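Side-chain contacts in probable glutathione reductase (Sinorhizobium meliloti, PDB 4DNA), which probably catalyses the NADPH-dependent reduction of glutathione disulfide to glutathione, as a homodimer that binds one FAD per subunit: residues A[161-166]-A[259-264]; A[77-82]-A[167-172]; A[244-247]-A[253-256]; A[184-189]-A[219-224]. All coordinates share one frame; numbering follows the deposited sequence.

Interaction 1: residues A[161-166]-A[259-264]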
loop_
_atom_site.group_PDB
_atom_site.type_symbol
_atom_site.label_atom_id
_atom_site.label_comp_id
_atom_site.label_asym_id
_atom_site.label_seq_id
_atom_site.Cartn_x
_atom_site.Cartn_y
_atom_site.Cartn_z
ATOM N N ASN A 161 7.836 5.642 27.279
ATOM C CA ASN A 161 7.038 6.615 27.983
ATOM C C ASN A 161 7.652 7.993 27.808
ATOM O O ASN A 161 6.959 8.922 27.417
ATOM C CB ASN A 161 6.896 6.251 29.453
ATOM C CG ASN A 161 5.823 5.202 29.693
ATOM O OD1 ASN A 161 4.889 5.079 28.916
ATOM N ND2 ASN A 161 5.952 4.449 30.776
ATOM N N GLU A 162 8.959 8.116 28.042
ATOM C CA GLU A 162 9.623 9.424 27.988
ATOM C C GLU A 162 10.120 9.783 26.614
ATOM O O GLU A 162 10.525 10.926 26.387
ATOM C CB GLU A 162 10.815 9.502 28.931
ATOM C CG GLU A 162 10.466 9.343 30.385
ATOM C CD GLU A 162 10.351 7.896 30.748
ATOM O OE1 GLU A 162 11.283 7.133 30.400
ATOM O OE2 GLU A 162 9.322 7.521 31.344
ATOM N N ALA A 163 10.123 8.822 25.704
ATOM C CA ALA A 163 10.759 9.049 24.421
ATOM C C ALA A 163 10.015 10.116 23.643
ATOM O O ALA A 163 10.613 11.076 23.143
ATOM C CB ALA A 163 10.840 7.763 23.630
ATOM N N PHE A 164 8.697 9.971 23.574
ATOM C CA PHE A 164 7.883 10.914 22.825
ATOM C C PHE A 164 7.983 12.330 23.367
ATOM O O PHE A 164 7.824 13.296 22.611
ATOM C CB PHE A 164 6.423 10.472 22.812
ATOM C CG PHE A 164 6.199 9.156 22.148
ATOM C CD1 PHE A 164 6.339 9.024 20.764
ATOM C CD2 PHE A 164 5.853 8.047 22.896
ATOM C CE1 PHE A 164 6.142 7.802 20.140
ATOM C CE2 PHE A 164 5.649 6.822 22.279
ATOM C CZ PHE A 164 5.786 6.704 20.898
ATOM N N ASP A 165 8.262 12.447 24.664
ATOM C CA ASP A 165 8.159 13.727 25.348
ATOM C C ASP A 165 9.461 14.258 25.929
ATOM O O ASP A 165 9.426 15.069 26.856
ATOM C CB ASP A 165 7.106 13.660 26.465
ATOM C CG ASP A 165 5.687 13.544 25.939
ATOM O OD1 ASP A 165 5.352 14.180 24.916
ATOM O OD2 ASP A 165 4.894 12.817 26.570
ATOM N N LEU A 166 10.604 13.825 25.405
ATOM C CA LEU A 166 11.865 14.394 25.875
ATOM C C LEU A 166 11.788 15.923 25.793
ATOM O O LEU A 166 11.259 16.463 24.821
ATOM C CB LEU A 166 13.053 13.878 25.063
ATOM C CG LEU A 166 13.394 12.404 25.225
ATOM C CD1 LEU A 166 14.347 11.967 24.136
ATOM C CD2 LEU A 166 14.010 12.158 26.586
ATOM N N GLN A 259 21.054 10.417 25.371
ATOM C CA GLN A 259 20.056 9.586 26.047
ATOM C C GLN A 259 20.365 8.109 25.823
ATOM O O GLN A 259 20.946 7.732 24.787
ATOM C CB GLN A 259 18.640 9.901 25.553
ATOM C CG GLN A 259 18.232 11.362 25.661
ATOM C CD GLN A 259 17.786 11.762 27.059
ATOM O OE1 GLN A 259 17.236 10.963 27.810
ATOM N NE2 GLN A 259 18.013 13.013 27.402
ATOM N N VAL A 260 19.986 7.287 26.807
ATOM C CA VAL A 260 20.068 5.829 26.696
ATOM C C VAL A 260 18.682 5.230 26.898
ATOM O O VAL A 260 18.145 5.253 27.993
ATOM C CB VAL A 260 21.057 5.214 27.706
ATOM C CG1 VAL A 260 21.052 3.696 27.588
ATOM C CG2 VAL A 260 22.462 5.751 27.477
HETATM N N MSE A 261 18.114 4.695 25.829
HETATM C CA MSE A 261 16.786 4.135 25.874
HETATM C C MSE A 261 16.845 2.660 26.070
HETATM O O MSE A 261 17.545 1.946 25.337
HETATM C CB MSE A 261 16.092 4.415 24.555
HETATM C CG MSE A 261 14.625 4.021 24.633
HETATM SE SE MSE A 261 13.828 4.609 22.936
HETATM C CE MSE A 261 12.005 5.034 23.537
ATOM N N LEU A 262 16.089 2.194 27.061
ATOM C CA LEU A 262 15.830 0.773 27.238
ATOM C C LEU A 262 14.516 0.372 26.581
ATOM O O LEU A 262 13.438 0.773 27.027
ATOM C CB LEU A 262 15.789 0.413 28.704
ATOM C CG LEU A 262 17.026 0.799 29.486
ATOM C CD1 LEU A 262 16.708 0.564 30.947
ATOM C CD2 LEU A 262 18.241 0.006 29.024
ATOM N N ALA A 263 14.624 -0.417 25.517
ATOM C CA ALA A 263 13.471 -0.894 24.780
ATOM C C ALA A 263 13.470 -2.410 24.747
ATOM O O ALA A 263 13.315 -3.002 23.680
ATOM C CB ALA A 263 13.482 -0.335 23.366
ATOM N N LEU A 264 13.645 -3.039 25.910
ATOM C CA LEU A 264 13.684 -4.504 25.984
ATOM C C LEU A 264 12.533 -5.059 26.821
ATOM O O LEU A 264 12.706 -5.361 28.011
ATOM C CB LEU A 264 15.024 -5.007 26.524
ATOM C CG LEU A 264 16.219 -4.067 26.533
ATOM C CD1 LEU A 264 16.249 -3.297 27.840
ATOM C CD2 LEU A 264 17.494 -4.870 26.365
#

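Interaction 2: residues A[77-82]-A[167-172]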
loop_
_atom_site.group_PDB
_atom_site.type_symbol
_atom_site.label_atom_id
_atom_site.label_comp_id
_atom_site.label_asym_id
_atom_site.label_seq_id
_atom_site.Cartn_x
_atom_site.Cartn_y
_atom_site.Cartn_z
ATOM N N SER A 77 16.358 22.636 5.143
ATOM C CA SER A 77 15.173 22.564 5.963
ATOM C C SER A 77 15.608 22.216 7.364
ATOM O O SER A 77 16.628 21.556 7.557
ATOM C CB SER A 77 14.246 21.494 5.416
ATOM O OG SER A 77 15.023 20.417 4.926
ATOM N N ARG A 78 14.835 22.658 8.343
ATOM C CA ARG A 78 15.223 22.501 9.728
ATOM C C ARG A 78 14.080 21.929 10.531
ATOM O O ARG A 78 12.933 22.362 10.391
ATOM C CB ARG A 78 15.666 23.848 10.304
ATOM C CG ARG A 78 15.208 24.100 11.735
ATOM C CD ARG A 78 15.675 25.446 12.262
ATOM N NE ARG A 78 14.580 26.138 12.943
ATOM C CZ ARG A 78 13.781 27.038 12.367
ATOM N NH1 ARG A 78 13.949 27.379 11.087
ATOM N NH2 ARG A 78 12.812 27.609 13.075
ATOM N N PHE A 79 14.413 20.962 11.382
ATOM C CA PHE A 79 13.432 20.297 12.223
ATOM C C PHE A 79 13.327 20.871 13.640
ATOM O O PHE A 79 14.327 21.052 14.322
ATOM C CB PHE A 79 13.729 18.802 12.281
ATOM C CG PHE A 79 12.838 18.046 13.223
ATOM C CD1 PHE A 79 11.526 17.739 12.865
ATOM C CD2 PHE A 79 13.307 17.648 14.475
ATOM C CE1 PHE A 79 10.703 17.049 13.735
ATOM C CE2 PHE A 79 12.486 16.955 15.349
ATOM C CZ PHE A 79 11.186 16.653 14.977
ATOM N N ASP A 80 12.098 21.113 14.082
ATOM C CA ASP A 80 11.804 21.662 15.399
ATOM C C ASP A 80 11.081 20.603 16.250
ATOM O O ASP A 80 9.873 20.457 16.171
ATOM C CB ASP A 80 10.911 22.888 15.202
ATOM C CG ASP A 80 10.824 23.768 16.420
ATOM O OD1 ASP A 80 10.595 23.259 17.548
ATOM O OD2 ASP A 80 10.955 24.997 16.232
ATOM N N TRP A 81 11.822 19.878 17.072
ATOM C CA TRP A 81 11.242 18.896 17.992
ATOM C C TRP A 81 10.070 19.407 18.807
ATOM O O TRP A 81 9.003 18.800 18.846
ATOM C CB TRP A 81 12.347 18.396 18.892
ATOM C CG TRP A 81 11.957 17.414 19.962
ATOM C CD1 TRP A 81 11.811 17.663 21.321
ATOM C CD2 TRP A 81 11.709 15.971 19.816
ATOM N NE1 TRP A 81 11.485 16.513 22.002
ATOM C CE2 TRP A 81 11.409 15.467 21.160
ATOM C CE3 TRP A 81 11.703 15.084 18.754
ATOM C CZ2 TRP A 81 11.123 14.130 21.397
ATOM C CZ3 TRP A 81 11.410 13.737 19.009
ATOM C CH2 TRP A 81 11.128 13.276 20.297
ATOM N N ALA A 82 10.251 20.546 19.453
ATOM C CA ALA A 82 9.201 21.143 20.271
ATOM C C ALA A 82 7.893 21.306 19.505
ATOM O O ALA A 82 6.812 21.250 20.091
ATOM C CB ALA A 82 9.660 22.478 20.839
ATOM N N PRO A 167 12.279 16.623 26.830
ATOM C CA PRO A 167 12.250 18.088 26.814
ATOM C C PRO A 167 13.090 18.715 25.696
ATOM O O PRO A 167 12.853 19.866 25.322
ATOM C CB PRO A 167 12.809 18.458 28.195
ATOM C CG PRO A 167 12.437 17.299 29.055
ATOM C CD PRO A 167 12.639 16.104 28.163
ATOM N N ALA A 168 14.068 17.969 25.190
ATOM C CA ALA A 168 14.858 18.396 24.036
ATOM C C ALA A 168 15.240 17.182 23.217
ATOM O O ALA A 168 15.187 16.039 23.692
ATOM C CB ALA A 168 16.105 19.143 24.472
ATOM N N LEU A 169 15.627 17.432 21.979
ATOM C CA LEU A 169 16.023 16.362 21.093
ATOM C C LEU A 169 17.492 16.018 21.321
ATOM O O LEU A 169 18.359 16.875 21.155
ATOM C CB LEU A 169 15.798 16.796 19.657
ATOM C CG LEU A 169 16.266 15.820 18.599
ATOM C CD1 LEU A 169 15.193 14.762 18.354
ATOM C CD2 LEU A 169 16.586 16.601 17.338
ATOM N N PRO A 170 17.781 14.756 21.694
ATOM C CA PRO A 170 19.185 14.368 21.896
ATOM C C PRO A 170 19.965 14.507 20.598
ATOM O O PRO A 170 19.406 14.336 19.506
ATOM C CB PRO A 170 19.094 12.894 22.302
ATOM C CG PRO A 170 17.810 12.420 21.727
ATOM C CD PRO A 170 16.872 13.599 21.790
ATOM N N GLU A 171 21.234 14.850 20.722
ATOM C CA GLU A 171 22.111 14.925 19.575
ATOM C C GLU A 171 22.656 13.514 19.321
ATOM O O GLU A 171 23.009 13.171 18.187
ATOM C CB GLU A 171 23.200 15.985 19.816
ATOM C CG GLU A 171 24.592 15.667 19.266
ATOM C CD GLU A 171 25.712 16.484 19.927
ATOM O OE1 GLU A 171 25.603 16.836 21.136
ATOM O OE2 GLU A 171 26.710 16.768 19.225
ATOM N N SER A 172 22.688 12.694 20.374
ATOM C CA SER A 172 22.992 11.269 20.246
ATOM C C SER A 172 22.089 10.428 21.153
ATOM O O SER A 172 21.742 10.862 22.257
ATOM C CB SER A 172 24.475 10.977 20.518
ATOM O OG SER A 172 24.893 11.539 21.747
#

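Interaction 3: residues A[244-247]-A[253-256]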
loop_
_atom_site.group_PDB
_atom_site.type_symbol
_atom_site.label_atom_id
_atom_site.label_comp_id
_atom_site.label_asym_id
_atom_site.label_seq_id
_atom_site.Cartn_x
_atom_site.Cartn_y
_atom_site.Cartn_z
ATOM N N ARG A 244 25.524 14.141 30.007
ATOM C CA ARG A 244 25.487 13.034 29.059
ATOM C C ARG A 244 25.656 11.686 29.751
ATOM O O ARG A 244 26.148 11.625 30.876
ATOM C CB ARG A 244 26.561 13.218 27.983
ATOM C CG ARG A 244 26.053 13.954 26.760
ATOM C CD ARG A 244 27.042 13.912 25.616
ATOM N NE ARG A 244 27.863 15.118 25.567
ATOM C CZ ARG A 244 27.588 16.184 24.821
ATOM N NH1 ARG A 244 28.395 17.232 24.844
ATOM N NH2 ARG A 244 26.513 16.198 24.042
ATOM N N ARG A 245 25.247 10.616 29.071
ATOM C CA ARG A 245 25.283 9.271 29.637
ATOM C C ARG A 245 26.388 8.406 29.063
ATOM O O ARG A 245 26.540 8.271 27.843
ATOM C CB ARG A 245 23.936 8.569 29.473
ATOM C CG ARG A 245 22.880 9.011 30.472
ATOM C CD ARG A 245 22.137 10.261 30.022
ATOM N NE ARG A 245 20.970 10.491 30.869
ATOM C CZ ARG A 245 20.967 11.251 31.960
ATOM N NH1 ARG A 245 19.862 11.367 32.665
ATOM N NH2 ARG A 245 22.061 11.894 32.355
ATOM N N VAL A 246 27.162 7.829 29.969
ATOM C CA VAL A 246 28.209 6.904 29.601
ATOM C C VAL A 246 27.700 5.504 29.898
ATOM O O VAL A 246 27.320 5.204 31.030
ATOM C CB VAL A 246 29.503 7.167 30.384
ATOM C CG1 VAL A 246 30.633 6.307 29.839
ATOM C CG2 VAL A 246 29.873 8.640 30.308
ATOM N N ALA A 247 27.681 4.664 28.868
ATOM C CA ALA A 247 27.222 3.292 28.995
ATOM C C ALA A 247 28.371 2.328 28.791
ATOM O O ALA A 247 29.145 2.468 27.843
ATOM C CB ALA A 247 26.134 3.017 27.986
ATOM N N GLY A 253 33.435 -1.481 24.545
ATOM C CA GLY A 253 33.908 -0.447 25.491
ATOM C C GLY A 253 32.795 0.441 26.038
ATOM O O GLY A 253 31.659 -0.017 26.245
ATOM N N GLU A 254 33.104 1.720 26.254
ATOM C CA GLU A 254 32.106 2.662 26.774
ATOM C C GLU A 254 31.621 3.692 25.751
ATOM O O GLU A 254 32.422 4.379 25.119
ATOM C CB GLU A 254 32.587 3.335 28.070
ATOM C CG GLU A 254 33.942 4.036 28.008
ATOM C CD GLU A 254 34.502 4.337 29.386
ATOM O OE1 GLU A 254 33.883 3.926 30.388
ATOM O OE2 GLU A 254 35.572 4.977 29.471
ATOM N N ILE A 255 30.301 3.783 25.606
ATOM C CA ILE A 255 29.687 4.650 24.604
ATOM C C ILE A 255 28.985 5.808 25.288
ATOM O O ILE A 255 28.165 5.603 26.204
ATOM C CB ILE A 255 28.648 3.912 23.716
ATOM C CG1 ILE A 255 28.931 2.413 23.650
ATOM C CG2 ILE A 255 28.604 4.520 22.319
ATOM C CD1 ILE A 255 28.158 1.685 22.570
ATOM N N VAL A 256 29.294 7.023 24.845
ATOM C CA VAL A 256 28.650 8.193 25.421
ATOM C C VAL A 256 27.525 8.651 24.512
ATOM O O VAL A 256 27.699 8.722 23.298
ATOM C CB VAL A 256 29.643 9.348 25.672
ATOM C CG1 VAL A 256 28.986 10.414 26.535
ATOM C CG2 VAL A 256 30.910 8.852 26.358
#

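Interaction 4: residues A[184-189]-A[219-224]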
loop_
_atom_site.group_PDB
_atom_site.type_symbol
_atom_site.label_atom_id
_atom_site.label_comp_id
_atom_site.label_asym_id
_atom_site.label_seq_id
_atom_site.Cartn_x
_atom_site.Cartn_y
_atom_site.Cartn_z
ATOM N N GLU A 184 11.957 0.677 15.553
ATOM C CA GLU A 184 11.138 1.828 15.183
ATOM C C GLU A 184 11.751 3.134 15.683
ATOM O O GLU A 184 12.044 4.039 14.900
ATOM C CB GLU A 184 9.724 1.666 15.719
ATOM C CG GLU A 184 8.910 0.570 15.036
ATOM C CD GLU A 184 7.458 0.499 15.509
ATOM O OE1 GLU A 184 7.155 0.873 16.687
ATOM O OE2 GLU A 184 6.622 0.057 14.686
ATOM N N PHE A 185 11.968 3.226 16.985
ATOM C CA PHE A 185 12.567 4.417 17.552
ATOM C C PHE A 185 13.912 4.777 16.940
ATOM O O PHE A 185 14.132 5.925 16.572
ATOM C CB PHE A 185 12.655 4.302 19.065
ATOM C CG PHE A 185 11.422 4.770 19.749
ATOM C CD1 PHE A 185 11.166 6.130 19.877
ATOM C CD2 PHE A 185 10.483 3.870 20.214
ATOM C CE1 PHE A 185 10.010 6.587 20.483
ATOM C CE2 PHE A 185 9.321 4.323 20.824
ATOM C CZ PHE A 185 9.091 5.682 20.968
ATOM N N ALA A 186 14.794 3.792 16.809
ATOM C CA ALA A 186 16.087 4.006 16.185
ATOM C C ALA A 186 15.912 4.638 14.829
ATOM O O ALA A 186 16.632 5.567 14.469
ATOM C CB ALA A 186 16.844 2.707 16.060
ATOM N N ASN A 187 14.947 4.142 14.071
ATOM C CA ASN A 187 14.647 4.750 12.785
ATOM C C ASN A 187 14.036 6.147 12.908
ATOM O O ASN A 187 14.383 7.035 12.127
ATOM C CB ASN A 187 13.789 3.824 11.938
ATOM C CG ASN A 187 14.613 2.749 11.279
ATOM O OD1 ASN A 187 15.237 2.986 10.247
ATOM N ND2 ASN A 187 14.641 1.565 11.875
ATOM N N ILE A 188 13.149 6.341 13.884
ATOM C CA ILE A 188 12.549 7.651 14.079
ATOM C C ILE A 188 13.669 8.651 14.384
ATOM O O ILE A 188 13.857 9.628 13.657
ATOM C CB ILE A 188 11.440 7.647 15.166
ATOM C CG1 ILE A 188 10.167 6.985 14.629
ATOM C CG2 ILE A 188 11.085 9.062 15.589
ATOM C CD1 ILE A 188 9.274 6.412 15.700
ATOM N N PHE A 189 14.445 8.381 15.426
ATOM C CA PHE A 189 15.502 9.297 15.818
ATOM C C PHE A 189 16.513 9.534 14.711
ATOM O O PHE A 189 16.899 10.677 14.474
ATOM C CB PHE A 189 16.180 8.867 17.123
ATOM C CG PHE A 189 15.329 9.096 18.334
ATOM C CD1 PHE A 189 14.737 10.341 18.561
ATOM C CD2 PHE A 189 15.096 8.078 19.243
ATOM C CE1 PHE A 189 13.935 10.567 19.668
ATOM C CE2 PHE A 189 14.302 8.298 20.358
ATOM C CZ PHE A 189 13.716 9.543 20.569
ATOM N N ALA A 219 20.765 -4.610 7.149
ATOM C CA ALA A 219 21.571 -4.047 6.072
ATOM C C ALA A 219 21.217 -2.582 5.805
ATOM O O ALA A 219 22.088 -1.727 5.860
ATOM C CB ALA A 219 21.465 -4.891 4.804
ATOM N N ALA A 220 19.937 -2.300 5.562
ATOM C CA ALA A 220 19.478 -0.955 5.196
ATOM C C ALA A 220 19.751 0.068 6.288
ATOM O O ALA A 220 20.097 1.218 6.002
ATOM C CB ALA A 220 18.001 -0.974 4.859
HETATM N N MSE A 221 19.602 -0.371 7.535
HETATM C CA MSE A 221 19.848 0.464 8.705
HETATM C C MSE A 221 21.289 0.885 8.801
HETATM O O MSE A 221 21.563 2.080 8.891
HETATM C CB MSE A 221 19.391 -0.246 9.976
HETATM C CG MSE A 221 17.910 0.063 10.198
HETATM SE SE MSE A 221 17.164 -0.960 11.717
HETATM C CE MSE A 221 17.500 0.275 13.214
ATOM N N GLU A 222 22.228 -0.062 8.768
ATOM C CA GLU A 222 23.629 0.322 8.942
ATOM C C GLU A 222 24.231 0.956 7.690
ATOM O O GLU A 222 25.137 1.787 7.772
ATOM C CB GLU A 222 24.484 -0.798 9.547
ATOM C CG GLU A 222 24.813 -1.985 8.664
ATOM C CD GLU A 222 25.765 -2.951 9.368
ATOM O OE1 GLU A 222 25.935 -2.821 10.608
ATOM O OE2 GLU A 222 26.346 -3.840 8.694
ATOM N N GLU A 223 23.674 0.591 6.541
ATOM C CA GLU A 223 23.970 1.252 5.265
ATOM C C GLU A 223 23.676 2.747 5.355
ATOM O O GLU A 223 24.385 3.546 4.756
ATOM C CB GLU A 223 23.125 0.632 4.145
ATOM C CG GLU A 223 23.804 0.514 2.789
ATOM C CD GLU A 223 23.814 1.813 1.991
ATOM O OE1 GLU A 223 22.881 2.640 2.154
ATOM O OE2 GLU A 223 24.768 2.009 1.194
ATOM N N LYS A 224 22.644 3.131 6.115
ATOM C CA LYS A 224 22.250 4.544 6.187
ATOM C C LYS A 224 22.818 5.311 7.380
ATOM O O LYS A 224 22.463 6.466 7.601
ATOM C CB LYS A 224 20.725 4.729 6.046
ATOM C CG LYS A 224 19.885 4.404 7.259
ATOM C CD LYS A 224 18.404 4.547 6.931
ATOM C CE LYS A 224 17.539 3.761 7.909
ATOM N NZ LYS A 224 16.099 4.156 7.894
#

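Interaction 1: residues A[161-166]-A[259-264]
Leu166 lays one methyl over the amide of Gln259. Its CD2 is 3.7 Å from Gln259 OE1 and 3.8 Å from Gln259 CD. The Gln259 nitrogen is farther off, with 4.2 Å between NE2 and Leu166 CD2. The methyl therefore covers the flat face of the amide, nearer its oxygen side. The two side chains lie alongside each other, pointing opposite ways. The bend of the Gln259 chain at chi2 (-80°) brings the amide round to the leucine. The second meeting point is Ala163 against the selenomethionine Met261. These two lie close, but their modelled separation is doubtful. Phe185 of helix 180-191 touches both residues. A type I turn runs from Ala163 to Leu166. Strand 259-262 is an outermost strand of the four-stranded parallel sheet and bonds along its backbone to strand 172-176. This is the sheet of the Rossmann-type domain that probably binds the pyridine nucleotide. Met261 lies near Ile181 of the predicted NAD(+) site, and its side chain is about 7 Å from the bound FAD. No hydrogen bond joins the two segments. The secure part of the contact is the van der Waals touch of the Leu166 methyl on the amide, and Gln259 offers the leucine its face rather than a polar bond.

Interaction 2: residues A[77-82]-A[167-172]
The start of helix 81-106 packs on the connection between helix 160-163 and strand 172-176, with the Trp81 indole against Leu169. Leu169 CD1 lies 3.4 Å above the indole plane, offset toward the rim, and its nearest atom is Trp81 CE3 at 3.5 Å. Leu169 CB makes an off-centre CH-pi contact, 4.3 Å from the centroid of the five-membered ring of Trp81. One leucine thus spans both rings of the indole. Trp81 turns CG anti to its backbone N (chi1 177°), which carries the indole to the leucine. Asp80 is the N-cap residue of the helix. Just before it, Arg78 and Phe79 pair antiparallel with a strand of the second subunit, so the contact sits beside the dimer interface. The Phe79 ring meets Leu169 at its edge, with Phe79 CD2 4.5 Å from Leu169 CD2. Its CE2 also lies at the edge of the indole. Trp81 NE1 gives its hydrogen bond to Leu166 O, earlier in the same connection. With an alanine here instead of Trp81, Leu169 would probably lose the surface it lies on and Leu166 O this donor. Beyond Leu169 the chain enters strand 172-176 of the parallel sheet at Ser172.

Interaction 3: residues A[244-247]-A[253-256]
Strands 245-247 and 254-256 run antiparallel, at 158° between their directions, as the two arms of a beta hairpin. Ala247 and Ile255 form a hydrogen-bonded pair. Ala247 N gives to Ile255 O at 2.9 Å, and Ile255 N gives back to Ala247 O at 2.8 Å. Val246 and Val256 are the neighbouring non-hydrogen-bonded pair, with CA atoms 4.4 Å apart. Their side chains share one face of the sheet and touch through CG2 of Val246 and CG2 of Val256 at 4.1 Å. The other branch of Val246, CG1, rests 4.0 Å from Glu254 CB. Arg244 crosses Val256 at about a right angle, its CB 4.0 Å from Val256 CG1. Its guanidinium group goes elsewhere, to salt bridges from NH2 to Asp258 and Glu171. Strand 245-249 is the middle strand of a three-stranded antiparallel sheet, and its other neighbour is strand 234-239. Ala247 and Ile255 point to the opposite face from the valines. The pairing is thus fixed by backbone bonds, while the valine face adds apolar contact and the guanidinium of Arg244 is paired with two acids outside the hairpin.

Interaction 4: residues A[184-189]-A[219-224]
Lys224 NZ is gripped by two carbonyl oxygens, and the one in this contact is Asn187 OD1 at 2.8 Å. The ammonium comes nearly straight onto the end of the amide oxygen, with a C=O...N angle of 163°. Its other acceptor is Gln348 O, between two strands of the C-terminal antiparallel sheet. Lys224 follows the last turn of helix 211-223. Its CG sits between the backbone N and the carbonyl carbon (chi1 77°), and the rest of the chain runs extended to meet Asn187 at about a right angle. The Asn187 amide is used at both ends, since ND2 gives a hydrogen bond to Val183 O in its own helix, 180-191. Next to this polar pair, the selenomethionine Met221 crosses the amide obliquely. Its CE is 3.4 Å from Asn187 ND2 and 3.8 Å from Ala186 CB. Both helices flank the parallel sheet of the Rossmann-type domain: Ala186 touches Thr196 and Ile175, and Met221 touches Leu198. Glu184, one turn before Ile188, belongs to the predicted NAD(+) site and forms a salt bridge with Lys51. A leucine in place of Asn187 would probably leave Lys224 NZ with one carbonyl fewer and Val183 O without this donor. The bridge between the helices thus combines a charge held by neutral oxygens with apolar packing beside it.

All four contacts lie between residues 77 and 264 of the chain, their centres 14 to 21 Å apart. The four-stranded parallel sheet is the common frame. Interaction 1 uses its strand 259-262, interaction 2 ends where strand 172-176 begins, and interaction 4 joins two helices flanking it. The hairpin of interaction 3 runs directly into strand 259-262. Along the chain, interactions 3 and 4 fall between the segments of interaction 1, whereas those of interactions 1 and 2 alternate. Phe185 links interactions 1 and 4, and Trp81 CH2 touches Phe189 between interactions 2 and 4. Interactions 3 and 4 do not touch. Interaction 2 thus joins the dimer-interface region to the domain that probably binds the pyridine nucleotide.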